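Local coordinates for protein probable transcriptional regulator PhnF (Escherichia coli, PDB 2FA1) that probably acts as a DNA-binding transcriptional regulator encoded in the operon for alkylphosphonate uptake and C-P lyase, and is represented here by its C-terminal effector-binding domain, at residues H67-L72 and P76-F81; T131-D136 and P141-V146. All blocks are in the same frame, centred on the assembly; numbering follows the deposited sequence. Where two conformers were deposited one is given.

Following the chain from its N terminus, interaction 1 comes first: strand 60-69 runs out at H67-L72, and the short helix 75-78 folds back so that P76-F81 closes a small loop on it. Interaction 2 follows in series, neither nested in interaction 1 nor crossing it: strands 125-135 and 143-150 form a hairpin that interaction 2 closes next to its connecting loop, T131-D136 pairing with P141-V146. The six-stranded antiparallel sheet joins the two, because strands 60-69 and 143-150 are neighbours within it. Two probable hydrogen bonds, from the backbone N of Y68 to the carbonyl of Y144 and between H67 ND1 and E143 OE1, tie these strands together.

Interaction 1. Residues H67-L72 and P76-F81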
ATOM      1  N   HIS A  67       3.653  16.068   8.322  1.00  9.78           N
ATOM      2  CA  HIS A  67       4.172  16.566   7.017  1.00 11.38           C
ATOM      3  C   HIS A  67       5.403  17.474   7.369  1.00 11.90           C
ATOM      4  O   HIS A  67       5.303  18.326   8.234  1.00 12.04           O
ATOM      5  CB  HIS A  67       3.180  17.554   6.454  1.00 12.38           C
ATOM      6  CG  HIS A  67       1.837  16.979   6.217  1.00 15.16           C
ATOM      7  ND1 HIS A  67       1.419  16.506   4.993  1.00 18.53           N
ATOM      8  CD2 HIS A  67       0.777  16.934   7.038  1.00 15.95           C
ATOM      9  CE1 HIS A  67       0.152  16.102   5.107  1.00 15.92           C
ATOM     10  NE2 HIS A  67      -0.263  16.358   6.329  1.00 17.33           N
ATOM     11  N   TYR A  68       6.524  17.314   6.635  1.00 10.56           N
ATOM     12  CA  TYR A  68       7.745  18.014   7.082  1.00 11.06           C
ATOM     13  C   TYR A  68       8.225  18.680   5.756  1.00 10.64           C
ATOM     14  O   TYR A  68       8.355  17.986   4.680  1.00 12.62           O
ATOM     15  CB  TYR A  68       8.809  17.012   7.463  1.00 13.19           C
ATOM     16  CG  TYR A  68       8.441  16.212   8.692  1.00 12.29           C
ATOM     17  CD1 TYR A  68       8.584  16.741   9.937  1.00 15.77           C
ATOM     18  CD2 TYR A  68       7.931  14.905   8.543  1.00 12.38           C
ATOM     19  CE1 TYR A  68       8.240  16.003  11.057  1.00 15.88           C
ATOM     20  CE2 TYR A  68       7.590  14.132   9.714  1.00 10.76           C
ATOM     21  CZ  TYR A  68       7.748  14.716  10.938  1.00 12.89           C
ATOM     22  OH  TYR A  68       7.382  13.966  12.086  1.00 16.93           O
ATOM     23  N   PHE A  69       8.318  20.008   5.773  1.00 11.43           N
ATOM     24  CA  PHE A  69       8.708  20.756   4.558  1.00 12.42           C
ATOM     25  C   PHE A  69      10.097  21.345   4.748  1.00 12.17           C
ATOM     26  O   PHE A  69      10.380  21.880   5.789  1.00 13.04           O
ATOM     27  CB  PHE A  69       7.736  21.919   4.312  1.00 11.53           C
ATOM     28  CG  PHE A  69       6.340  21.478   4.048  1.00 12.55           C
ATOM     29  CD1 PHE A  69       5.931  21.345   2.699  1.00 15.59           C
ATOM     30  CD2 PHE A  69       5.470  21.169   5.082  1.00 13.95           C
ATOM     31  CE1 PHE A  69       4.603  20.923   2.423  1.00 14.49           C
ATOM     32  CE2 PHE A  69       4.146  20.763   4.813  1.00 14.16           C
ATOM     33  CZ  PHE A  69       3.721  20.596   3.527  1.00 12.74           C
ATOM     34  N   ALA A  70      10.938  21.267   3.733  1.00 11.43           N
ATOM     35  CA  ALA A  70      12.332  21.840   3.864  1.00 14.08           C
ATOM     36  C   ALA A  70      12.414  23.341   3.618  1.00 14.04           C
ATOM     37  O   ALA A  70      13.381  23.945   4.088  1.00 14.49           O
ATOM     38  CB  ALA A  70      13.305  21.151   2.795  1.00 13.82           C
ATOM     39  N   ASP A  71      11.469  23.915   2.833  1.00 14.39           N
ATOM     40  CA  ASP A  71      11.605  25.305   2.440  1.00 13.25           C
ATOM     41  C   ASP A  71      10.957  26.206   3.454  1.00 13.22           C
ATOM     42  O   ASP A  71       9.693  26.337   3.473  1.00 12.48           O
ATOM     43  CB  ASP A  71      11.009  25.493   1.069  1.00 12.96           C
ATOM     44  CG  ASP A  71      11.286  26.882   0.506  1.00 17.96           C
ATOM     45  OD1 ASP A  71      11.569  27.811   1.309  1.00 15.57           O
ATOM     46  OD2 ASP A  71      11.159  27.020  -0.747  1.00 22.19           O
ATOM     47  N   LEU A  72      11.820  26.852   4.297  1.00 10.67           N
ATOM     48  CA  LEU A  72      11.263  27.658   5.392  1.00 12.00           C
ATOM     49  C   LEU A  72      10.504  28.881   4.913  1.00 11.60           C
ATOM     50  O   LEU A  72       9.773  29.498   5.731  1.00 12.92           O
ATOM     51  CB  LEU A  72      12.293  28.056   6.443  1.00 11.63           C
ATOM     52  CG  LEU A  72      13.098  26.830   6.904  1.00 12.60           C
ATOM     53  CD1 LEU A  72      14.022  27.253   8.022  1.00 15.13           C
ATOM     54  CD2 LEU A  72      12.064  25.789   7.489  1.00 15.93           C
ATOM     55  N   PRO A  76       5.130  31.616   6.012  1.00 14.25           N
ATOM     56  CA  PRO A  76       3.976  32.539   5.995  1.00 14.72           C
ATOM     57  C   PRO A  76       2.666  31.833   5.526  1.00 15.81           C
ATOM     58  O   PRO A  76       1.581  32.073   6.087  1.00 16.58           O
ATOM     59  CB  PRO A  76       4.438  33.636   4.976  1.00 15.34           C
ATOM     60  CG  PRO A  76       5.946  33.673   5.277  1.00 16.78           C
ATOM     61  CD  PRO A  76       6.269  32.211   5.249  1.00 15.64           C
ATOM     62  N   THR A  77       2.831  30.876   4.596  1.00 13.70           N
ATOM     63  CA  THR A  77       1.664  30.190   4.086  1.00 12.71           C
ATOM     64  C   THR A  77       1.228  29.096   5.007  1.00 12.73           C
ATOM     65  O   THR A  77       0.065  29.018   5.414  1.00 12.62           O
ATOM     66  CB  THR A  77       1.974  29.630   2.700  1.00 10.86           C
ATOM     67  OG1 THR A  77       2.181  30.730   1.805  1.00 13.22           O
ATOM     68  CG2 THR A  77       0.772  28.695   2.152  1.00 14.89           C
ATOM     69  N   LEU A  78       2.157  28.193   5.330  1.00 10.95           N
ATOM     70  CA  LEU A  78       1.774  26.974   6.077  1.00 11.99           C
ATOM     71  C   LEU A  78       1.277  27.240   7.501  1.00 12.00           C
ATOM     72  O   LEU A  78       0.446  26.475   8.073  1.00 15.02           O
ATOM     73  CB  LEU A  78       2.922  25.959   6.025  1.00 11.03           C
ATOM     74  CG  LEU A  78       3.179  25.396   4.653  1.00 13.05           C
ATOM     75  CD1 LEU A  78       4.414  24.515   4.711  1.00 18.26           C
ATOM     76  CD2 LEU A  78       1.930  24.637   3.999  1.00 14.72           C
ATOM     77  N   GLN A  79       1.866  28.254   8.171  1.00 13.39           N
ATOM     78  CA  GLN A  79       1.368  28.551   9.518  1.00 14.99           C
ATOM     79  C   GLN A  79      -0.103  28.955   9.524  1.00 15.40           C
ATOM     80  O   GLN A  79      -0.734  28.785  10.537  1.00 18.45           O
ATOM     81  CB  GLN A  79       2.199  29.643  10.164  1.00 15.77           C
ATOM     82  CG  GLN A  79       1.879  31.045   9.643  1.00 16.01           C
ATOM     83  CD  GLN A  79       2.920  32.089  10.145  1.00 18.02           C
ATOM     84  OE1 GLN A  79       4.074  32.181   9.654  1.00 21.15           O
ATOM     85  NE2 GLN A  79       2.459  32.943  11.063  1.00 22.52           N
ATOM     86  N   ARG A  80      -0.636  29.391   8.364  1.00 15.87           N
ATOM     87  CA  ARG A  80      -2.030  29.807   8.215  1.00 15.84           C
ATOM     88  C   ARG A  80      -2.958  28.693   7.844  1.00 17.39           C
ATOM     89  O   ARG A  80      -4.216  28.922   7.791  1.00 15.91           O
ATOM     90  CB  ARG A  80      -2.089  30.966   7.205  1.00 15.64           C
ATOM     91  CG  ARG A  80      -1.344  32.235   7.746  1.00 16.04           C
ATOM     92  CD  ARG A  80      -1.330  33.481   6.736  1.00 18.90           C
ATOM     93  NE  ARG A  80      -1.032  34.751   7.504  1.00 24.84           N
ATOM     94  CZ  ARG A  80       0.187  35.163   7.918  1.00 26.57           C
ATOM     95  NH1 ARG A  80       1.310  34.495   7.647  1.00 21.92           N
ATOM     96  NH2 ARG A  80       0.287  36.296   8.645  1.00 24.97           N
ATOM     97  N   PHE A  81      -2.439  27.471   7.649  1.00 13.68           N
ATOM     98  CA  PHE A  81      -3.370  26.336   7.334  1.00 15.22           C
ATOM     99  C   PHE A  81      -4.214  26.005   8.558  1.00 17.66           C
ATOM    100  O   PHE A  81      -3.701  25.976   9.639  1.00 18.36           O
ATOM    101  CB  PHE A  81      -2.565  25.125   6.851  1.00 15.65           C
ATOM    102  CG  PHE A  81      -3.398  23.873   6.701  1.00 12.32           C
ATOM    103  CD1 PHE A  81      -4.266  23.770   5.611  1.00 14.56           C
ATOM    104  CD2 PHE A  81      -3.336  22.888   7.664  1.00 13.60           C
ATOM    105  CE1 PHE A  81      -5.070  22.595   5.450  1.00 16.08           C
ATOM    106  CE2 PHE A  81      -4.135  21.718   7.507  1.00 13.44           C
ATOM    107  CZ  PHE A  81      -4.973  21.617   6.399  1.00 14.65           C
TER
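F69 meets L78, and L72 approaches P76, where a strand of the UTRA domain's antiparallel sheet gives way to a connection carrying the short helix 75-78. It is a compact example of a strand-to-helix connection closed by apolar side chains. At the start of the first segment, H67 NE2 bonds to T53 of the neighbouring strand 47-57, which places this strand inside the sheet. Two residues on, F69 ends the strand, its CG anti to the carbonyl carbon (chi1 -63°), and offers a ring face to the helix. L78 CD1 sits over that face in a CH-pi contact, 3.6 Å from the F69 ring centroid and 17° off the ring normal. It is displaced toward the rim, where its nearest ring atom is F69 CD2, 3.5 Å from L78 CD1. A single methyl thus carries most of the contact, and I49 of strand 47-57 packs against L78 as well. After A70, D71 OD1 bonds to T73, just beyond the segment, and L72 comes close only through its backbone: L72 O lies 4.5 Å from P76 CD. The returning chain ends in a type I beta turn from L78 to F81, within which R80 sends its side chain back to P76. Its NH1 donates a nearly straight bond of 2.9 Å to P76 O, with that oxygen almost exactly in the plane of the R80 guanidinium.

Interaction 2. Residues T131-D136 and P141-V146; sequences TLNHRD and PAEYSV
N133 O is gripped by two backbone N-H groups: A142 N donates at 2.7 Å to N133 O in the carbonyl plane, while E143 N, 3.2 Å from N133 O, comes from well above that plane. Two consecutive residues thereby face one, a classic beta bulge. N133 N returns the bond to E143 O. Their side chains run side by side, and N133 ND2 reaches E143 OE2 at 2.6 Å in a distinctly bent bond (135° at the hydrogen). E143 starts with CG anti to the backbone N (chi1 179°), then bends at chi2 to bring OE2 to the amide. Since N133 OD1 is held by Q16, both ends of the amide are bonded, which fixes its rotation. Beyond the bulge, T131 and S145 pair regularly, N-H to O in both directions, and T131 OG1 and S145 OG share a hydrogen bond of 2.9 Å. On the other face L132 CD2 rests 4.0 Å from Y144 CD1, near helix 34-40 and M3 of the second subunit. H134 turns a ring face to P141, whose CB stands 3.9 Å from the H134 ring centroid. Regular antiparallel pairing that yields to a bulge near the connecting loop marks a bulged beta hairpin, here within the antiparallel sheet of the UTRA domain.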
ATOM      1  N   THR A 131       5.833   9.206   2.133  1.00 15.69           N
ATOM      2  CA  THR A 131       5.956   9.679   0.753  1.00 16.57           C
ATOM      3  C   THR A 131       6.939  10.835   0.655  1.00 14.37           C
ATOM      4  O   THR A 131       7.036  11.595   1.541  1.00 13.83           O
ATOM      5  CB  THR A 131       4.596  10.096   0.152  1.00 17.66           C
ATOM      6  OG1 THR A 131       4.088  11.289   0.751  1.00 21.82           O
ATOM      7  CG2 THR A 131       3.465   9.038   0.366  1.00 16.64           C
ATOM      8  N   LEU A 132       7.678  10.934  -0.461  1.00 16.48           N
ATOM      9  CA  LEU A 132       8.517  12.075  -0.813  1.00 18.05           C
ATOM     10  C   LEU A 132       7.887  12.749  -2.022  1.00 19.04           C
ATOM     11  O   LEU A 132       7.485  12.081  -3.042  1.00 19.55           O
ATOM     12  CB  LEU A 132       9.920  11.598  -1.253  1.00 18.15           C
ATOM     13  CG  LEU A 132      10.810  11.344  -0.069  1.00 26.02           C
ATOM     14  CD1 LEU A 132      12.178  10.907  -0.642  1.00 30.98           C
ATOM     15  CD2 LEU A 132      10.979  12.590   0.803  1.00 25.25           C
ATOM     16  N   ASN A 133       7.747  14.082  -1.905  1.00 20.07           N
ATOM     17  CA  ASN A 133       7.003  14.880  -2.870  1.00 20.29           C
ATOM     18  C   ASN A 133       7.907  16.044  -3.254  1.00 21.48           C
ATOM     19  O   ASN A 133       8.788  16.470  -2.473  1.00 21.19           O
ATOM     20  CB  ASN A 133       5.699  15.445  -2.271  1.00 20.42           C
ATOM     21  CG  ASN A 133       4.696  14.368  -1.940  1.00 24.41           C
ATOM     22  OD1 ASN A 133       4.263  13.577  -2.774  1.00 25.07           O
ATOM     23  ND2 ASN A 133       4.304  14.321  -0.665  1.00 24.70           N
ATOM     24  N   HIS A 134       7.743  16.459  -4.510  1.00 23.80           N
ATOM     25  CA  HIS A 134       8.688  17.400  -5.177  1.00 25.04           C
ATOM     26  C   HIS A 134       7.876  18.469  -5.873  1.00 24.18           C
ATOM     27  O   HIS A 134       6.727  18.225  -6.248  1.00 24.62           O
ATOM     28  CB  HIS A 134       9.485  16.609  -6.248  1.00 25.76           C
ATOM     29  CG  HIS A 134      10.558  15.733  -5.643  1.00 30.57           C
ATOM     30  ND1 HIS A 134      10.302  14.447  -5.193  1.00 32.21           N
ATOM     31  CD2 HIS A 134      11.864  15.973  -5.370  1.00 33.21           C
ATOM     32  CE1 HIS A 134      11.416  13.935  -4.691  1.00 31.62           C
ATOM     33  NE2 HIS A 134      12.378  14.830  -4.788  1.00 36.29           N
ATOM     34  N   ARG A 135       8.434  19.676  -5.909  1.00 27.67           N
ATOM     35  CA  ARG A 135       7.914  20.712  -6.811  1.00 31.70           C
ATOM     36  C   ARG A 135       8.496  20.300  -8.153  1.00 33.54           C
ATOM     37  O   ARG A 135       9.741  20.096  -8.290  1.00 34.58           O
ATOM     38  CB  ARG A 135       8.427  22.111  -6.482  1.00 31.12           C
ATOM     39  CG  ARG A 135       8.099  22.586  -5.128  1.00 29.41           C
ATOM     40  CD  ARG A 135       8.705  24.002  -4.876  1.00 34.75           C
ATOM     41  NE  ARG A 135       8.390  24.885  -5.998  1.00 32.32           N
ATOM     42  CZ  ARG A 135       8.528  26.214  -5.993  1.00 33.47           C
ATOM     43  NH1 ARG A 135       9.038  26.828  -4.932  1.00 24.45           N
ATOM     44  NH2 ARG A 135       8.182  26.912  -7.088  1.00 35.33           N
ATOM     45  N   ASP A 136       7.587  20.111  -9.095  0.50 35.60           N
ATOM     46  CA  ASP A 136       7.921  20.004 -10.523  0.50 37.74           C
ATOM     47  C   ASP A 136       9.420  20.128 -10.801  0.50 38.58           C
ATOM     48  O   ASP A 136       9.974  21.243 -10.875  0.50 39.62           O
ATOM     49  CB  ASP A 136       7.142  21.052 -11.310  0.50 37.04           C
ATOM     50  CG  ASP A 136       5.764  20.567 -11.729  0.50 38.07           C
ATOM     51  OD1 ASP A 136       5.549  20.436 -12.962  0.50 39.60           O
ATOM     52  OD2 ASP A 136       4.908  20.326 -10.847  0.50 32.82           O
ATOM     53  N   PRO A 141      13.727  16.912  -2.381  1.00 35.00           N
ATOM     54  CA  PRO A 141      12.244  16.875  -2.207  1.00 31.18           C
ATOM     55  C   PRO A 141      11.753  18.144  -1.493  1.00 26.70           C
ATOM     56  O   PRO A 141      12.564  18.822  -0.832  1.00 25.93           O
ATOM     57  CB  PRO A 141      11.974  15.644  -1.323  1.00 31.75           C
ATOM     58  CG  PRO A 141      13.292  14.935  -1.193  1.00 34.59           C
ATOM     59  CD  PRO A 141      14.431  15.824  -1.668  1.00 34.42           C
ATOM     60  N   ALA A 142      10.455  18.422  -1.643  1.00 22.82           N
ATOM     61  CA  ALA A 142       9.844  19.579  -1.010  1.00 18.87           C
ATOM     62  C   ALA A 142       9.291  19.123   0.333  1.00 17.87           C
ATOM     63  O   ALA A 142       9.313  19.877   1.303  1.00 15.76           O
ATOM     64  CB  ALA A 142       8.727  20.191  -1.881  1.00 19.00           C
ATOM     65  N   GLU A 143       8.784  17.886   0.379  1.00 15.89           N
ATOM     66  CA  GLU A 143       7.941  17.499   1.549  1.00 14.42           C
ATOM     67  C   GLU A 143       8.097  15.992   1.769  1.00 15.43           C
ATOM     68  O   GLU A 143       8.115  15.245   0.770  1.00 15.87           O
ATOM     69  CB  GLU A 143       6.470  17.771   1.321  1.00 15.24           C
ATOM     70  CG  GLU A 143       5.500  17.343   2.544  1.00 16.73           C
ATOM     71  CD  GLU A 143       4.150  16.897   2.116  1.00 23.52           C
ATOM     72  OE1 GLU A 143       3.206  17.022   2.886  1.00 22.14           O
ATOM     73  OE2 GLU A 143       3.950  16.286   1.053  1.00 28.38           O
ATOM     74  N   TYR A 144       8.209  15.613   3.048  1.00 13.25           N
ATOM     75  CA  TYR A 144       8.236  14.189   3.444  1.00 13.58           C
ATOM     76  C   TYR A 144       6.987  14.056   4.338  1.00 14.41           C
ATOM     77  O   TYR A 144       6.869  14.869   5.286  1.00 13.71           O
ATOM     78  CB  TYR A 144       9.440  13.997   4.315  1.00 13.91           C
ATOM     79  CG  TYR A 144       9.540  12.670   5.024  1.00 13.88           C
ATOM     80  CD1 TYR A 144       9.269  11.483   4.302  1.00 14.63           C
ATOM     81  CD2 TYR A 144       9.909  12.597   6.346  1.00 16.24           C
ATOM     82  CE1 TYR A 144       9.459  10.155   4.945  1.00 15.08           C
ATOM     83  CE2 TYR A 144      10.046  11.294   6.989  1.00 16.37           C
ATOM     84  CZ  TYR A 144       9.819  10.131   6.271  1.00 18.92           C
ATOM     85  OH  TYR A 144       9.967   8.859   6.850  1.00 19.76           O
ATOM     86  N   SER A 145       6.169  13.016   4.072  1.00 13.52           N
ATOM     87  CA  SER A 145       4.987  12.883   4.952  1.00 13.67           C
ATOM     88  C   SER A 145       4.911  11.456   5.428  1.00 14.82           C
ATOM     89  O   SER A 145       5.274  10.524   4.694  1.00 12.49           O
ATOM     90  CB  SER A 145       3.729  13.279   4.244  1.00 17.49           C
ATOM     91  OG  SER A 145       3.319  12.347   3.312  1.00 18.56           O
ATOM     92  N   VAL A 146       4.389  11.278   6.639  1.00 12.93           N
ATOM     93  CA  VAL A 146       4.265   9.947   7.185  1.00 11.97           C
ATOM     94  C   VAL A 146       2.830   9.862   7.705  1.00 13.48           C
ATOM     95  O   VAL A 146       2.507  10.604   8.656  1.00 13.19           O
ATOM     96  CB  VAL A 146       5.187   9.808   8.402  1.00 13.16           C
ATOM     97  CG1 VAL A 146       5.090   8.317   9.079  1.00 16.04           C
ATOM     98  CG2 VAL A 146       6.676  10.228   8.072  1.00 16.86           C
TER